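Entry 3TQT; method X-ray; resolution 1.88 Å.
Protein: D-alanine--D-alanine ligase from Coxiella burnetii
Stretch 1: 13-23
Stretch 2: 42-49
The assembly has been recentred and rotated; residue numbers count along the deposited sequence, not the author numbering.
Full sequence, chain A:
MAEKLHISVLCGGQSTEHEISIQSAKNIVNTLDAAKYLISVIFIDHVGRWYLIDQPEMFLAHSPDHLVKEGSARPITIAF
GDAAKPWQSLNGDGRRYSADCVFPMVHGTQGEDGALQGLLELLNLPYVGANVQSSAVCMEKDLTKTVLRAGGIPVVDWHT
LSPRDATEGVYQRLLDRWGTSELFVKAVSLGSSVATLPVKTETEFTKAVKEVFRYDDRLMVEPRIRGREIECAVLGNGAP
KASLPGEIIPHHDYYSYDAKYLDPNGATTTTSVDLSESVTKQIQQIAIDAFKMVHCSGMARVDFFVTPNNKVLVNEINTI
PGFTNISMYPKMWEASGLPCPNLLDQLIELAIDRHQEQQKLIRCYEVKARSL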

# COMPACT_ATOMS: atom_id res chain seq x y z
N GLY A 13 14.27 -3.64 -11.87
CA GLY A 13 13.09 -2.81 -11.74
C GLY A 13 13.29 -1.43 -12.33
O GLY A 13 14.41 -1.01 -12.61
N GLN A 14 12.18 -0.72 -12.53
CA GLN A 14 12.23 0.64 -13.01
C GLN A 14 12.38 1.52 -11.78
O GLN A 14 11.40 2.04 -11.23
N SER A 15 13.62 1.66 -11.35
CA SER A 15 13.95 2.32 -10.10
C SER A 15 15.39 2.75 -10.24
O SER A 15 16.19 2.07 -10.89
N THR A 16 15.74 3.88 -9.63
CA THR A 16 17.11 4.36 -9.70
C THR A 16 18.04 3.49 -8.86
O THR A 16 19.26 3.62 -8.95
N GLU A 17 17.48 2.60 -8.04
CA GLU A 17 18.31 1.68 -7.27
C GLU A 17 18.46 0.33 -7.97
O GLU A 17 18.84 -0.66 -7.36
N HIS A 18 18.16 0.32 -9.27
CA HIS A 18 18.22 -0.88 -10.10
C HIS A 18 19.52 -1.67 -9.90
O HIS A 18 19.50 -2.87 -9.64
N GLU A 19 20.66 -0.99 -10.01
CA GLU A 19 21.94 -1.69 -9.90
C GLU A 19 22.24 -2.23 -8.49
O GLU A 19 22.78 -3.32 -8.34
N ILE A 20 21.87 -1.48 -7.46
CA ILE A 20 22.00 -1.99 -6.10
C ILE A 20 21.09 -3.22 -5.90
O ILE A 20 21.46 -4.18 -5.22
N SER A 21 19.91 -3.18 -6.50
CA SER A 21 18.98 -4.30 -6.43
C SER A 21 19.62 -5.59 -6.95
O SER A 21 19.51 -6.67 -6.33
N ILE A 22 20.28 -5.47 -8.09
CA ILE A 22 20.96 -6.62 -8.67
C ILE A 22 22.05 -7.13 -7.72
O ILE A 22 22.19 -8.33 -7.53
N GLN A 23 22.83 -6.21 -7.14
CA GLN A 23 23.88 -6.62 -6.20
C GLN A 23 23.30 -7.27 -4.93
O GLN A 23 23.86 -8.24 -4.43
N ILE A 42 14.18 -13.46 -11.03
CA ILE A 42 13.33 -12.74 -11.95
C ILE A 42 13.96 -11.37 -12.13
O ILE A 42 14.12 -10.64 -11.16
N PHE A 43 14.34 -11.06 -13.35
CA PHE A 43 14.92 -9.76 -13.65
C PHE A 43 13.89 -8.86 -14.31
O PHE A 43 13.28 -9.24 -15.30
N ILE A 44 13.71 -7.67 -13.76
CA ILE A 44 12.84 -6.67 -14.36
C ILE A 44 13.76 -5.61 -14.94
O ILE A 44 14.51 -4.98 -14.19
N ASP A 45 13.72 -5.42 -16.25
CA ASP A 45 14.63 -4.46 -16.85
C ASP A 45 14.12 -3.03 -16.70
O ASP A 45 13.12 -2.77 -16.02
N HIS A 46 14.81 -2.10 -17.35
CA HIS A 46 14.52 -0.68 -17.15
C HIS A 46 13.20 -0.22 -17.74
O HIS A 46 12.66 0.82 -17.33
N VAL A 47 12.66 -0.97 -18.69
CA VAL A 47 11.34 -0.64 -19.24
C VAL A 47 10.25 -1.51 -18.64
O VAL A 47 9.10 -1.47 -19.08
N GLY A 48 10.60 -2.32 -17.64
CA GLY A 48 9.61 -3.08 -16.92
C GLY A 48 9.29 -4.44 -17.50
O GLY A 48 8.27 -5.04 -17.17
N ARG A 49 10.15 -4.94 -18.38
CA ARG A 49 10.00 -6.29 -18.91
C ARG A 49 10.57 -7.31 -17.93
O ARG A 49 11.62 -7.07 -17.32

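The firmest polar link between the stretches is a backbone one: Gly13 N donates to Ile44 O at 2.7 Å, almost linearly. The same carbonyl receives a second, weak hydrogen bond from the His18 side chain, NE2 to Ile44 O at 3.4 Å. Within the second stretch, Asp45 (chi1 p) points away from the first and organises its own turn: OD1 accepts from Val47 N (3.0 Å) and Arg49 N (2.8 Å), while OD2 forms a salt bridge with Arg49 NE (2.9 Å). A short carboxylate suits this compact task. A water joins the stretches more peripherally, 2.9 Å from Glu19 OE2, to which it donates, and 2.7 Å from His46 NE2.

His18 (chi1 t) points toward the second stretch and is the hub of the packing. Its flat ring stacks face-to-face on that of His46 (chi1 m), centroids 3.8 Å apart and planes at 28°, and meets Phe43 (chi1 t) rim to rim at 77°. Ile22 (m, t) adds an apolar contact, CD1 to Phe43 CE1 at 4.0 Å.

Gln14 (m, t) starts sideways, but its long side chain reaches the turn, with CD 3.5 Å from Gly48 N. Glycine suits position 48: its positive phi disfavours a CB, which would also clash with Gln14 NE2.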

# COMPACT_ATOMS: atom_id res chain seq x y z
CB GLN A 14 10.96 0.98 -13.78
CG GLN A 14 10.58 -0.09 -14.79
CD GLN A 14 9.40 0.32 -15.64
OE1 GLN A 14 9.54 1.13 -16.56
NE2 GLN A 14 8.23 -0.22 -15.33
CB SER A 15 13.80 1.35 -8.93
OG SER A 15 14.37 1.86 -7.75
CB THR A 16 17.20 5.84 -9.26
OG1 THR A 16 18.54 6.31 -9.46
CG2 THR A 16 16.80 5.99 -7.81
CB GLU A 17 17.78 1.49 -5.85
CG GLU A 17 18.11 2.64 -4.91
CD GLU A 17 17.07 3.74 -4.95
OE1 GLU A 17 15.87 3.42 -4.79
OE2 GLU A 17 17.45 4.91 -5.15
CB HIS A 18 18.08 -0.46 -11.56
CG HIS A 18 17.95 -1.59 -12.53
ND1 HIS A 18 19.05 -2.26 -13.05
CD2 HIS A 18 16.87 -2.14 -13.13
CE1 HIS A 18 18.64 -3.17 -13.91
NE2 HIS A 18 17.32 -3.13 -13.97
CB GLU A 19 23.09 -0.83 -10.44
CG GLU A 19 23.01 -0.59 -11.95
CD GLU A 19 23.21 -1.87 -12.78
OE1 GLU A 19 23.81 -2.84 -12.25
OE2 GLU A 19 22.76 -1.91 -13.95
CB ILE A 20 21.61 -0.91 -5.07
CG1 ILE A 20 22.36 0.40 -5.33
CG2 ILE A 20 21.86 -1.41 -3.64
CD1 ILE A 20 21.91 1.54 -4.46
CB SER A 21 17.71 -3.97 -7.23
OG SER A 21 16.93 -5.13 -7.42
CB ILE A 22 21.60 -6.27 -10.02
CG1 ILE A 22 20.49 -5.99 -11.05
CG2 ILE A 22 22.51 -7.39 -10.49
CD1 ILE A 22 20.93 -5.09 -12.18
CB GLN A 23 24.84 -5.49 -5.86
CG GLN A 23 25.70 -5.05 -7.05
CD GLN A 23 26.35 -6.23 -7.77
OE1 GLN A 23 26.19 -6.40 -8.98
NE2 GLN A 23 27.08 -7.05 -7.02
CB ILE A 42 11.90 -12.56 -11.40
CG1 ILE A 42 11.25 -13.92 -11.12
CG2 ILE A 42 11.06 -11.75 -12.37
CD1 ILE A 42 11.00 -14.73 -12.34
CB PHE A 43 16.13 -9.93 -14.58
CG PHE A 43 16.78 -8.64 -14.97
CD1 PHE A 43 17.28 -7.78 -14.01
CD2 PHE A 43 16.90 -8.28 -16.31
CE1 PHE A 43 17.90 -6.59 -14.36
CE2 PHE A 43 17.51 -7.09 -16.68
CZ PHE A 43 18.01 -6.25 -15.70
CB ILE A 44 11.94 -6.01 -13.31
CG1 ILE A 44 11.14 -7.10 -12.57
CG2 ILE A 44 11.04 -4.96 -13.95
CD1 ILE A 44 10.22 -6.56 -11.49
CB ASP A 45 14.92 -4.80 -18.32
CG ASP A 45 13.72 -4.60 -19.23
OD1 ASP A 45 12.73 -3.96 -18.81
OD2 ASP A 45 13.77 -5.09 -20.38
CB HIS A 46 15.68 0.18 -17.67
CG HIS A 46 16.87 0.17 -16.76
ND1 HIS A 46 16.84 0.73 -15.50
CD2 HIS A 46 18.12 -0.33 -16.92
CE1 HIS A 46 18.02 0.57 -14.92
NE2 HIS A 46 18.81 -0.07 -15.77
CB VAL A 47 11.30 -0.72 -20.78
CG1 VAL A 47 12.33 0.23 -21.38
CG2 VAL A 47 11.54 -2.14 -21.24
CB ARG A 49 10.69 -6.43 -20.26
CG ARG A 49 9.95 -5.74 -21.39
CD ARG A 49 10.73 -5.80 -22.69
NE ARG A 49 11.92 -4.95 -22.63
CZ ARG A 49 12.64 -4.59 -23.68
NH1 ARG A 49 12.30 -5.00 -24.89
NH2 ARG A 49 13.70 -3.81 -23.51
O HOH W 1 21.00 0.33 -14.25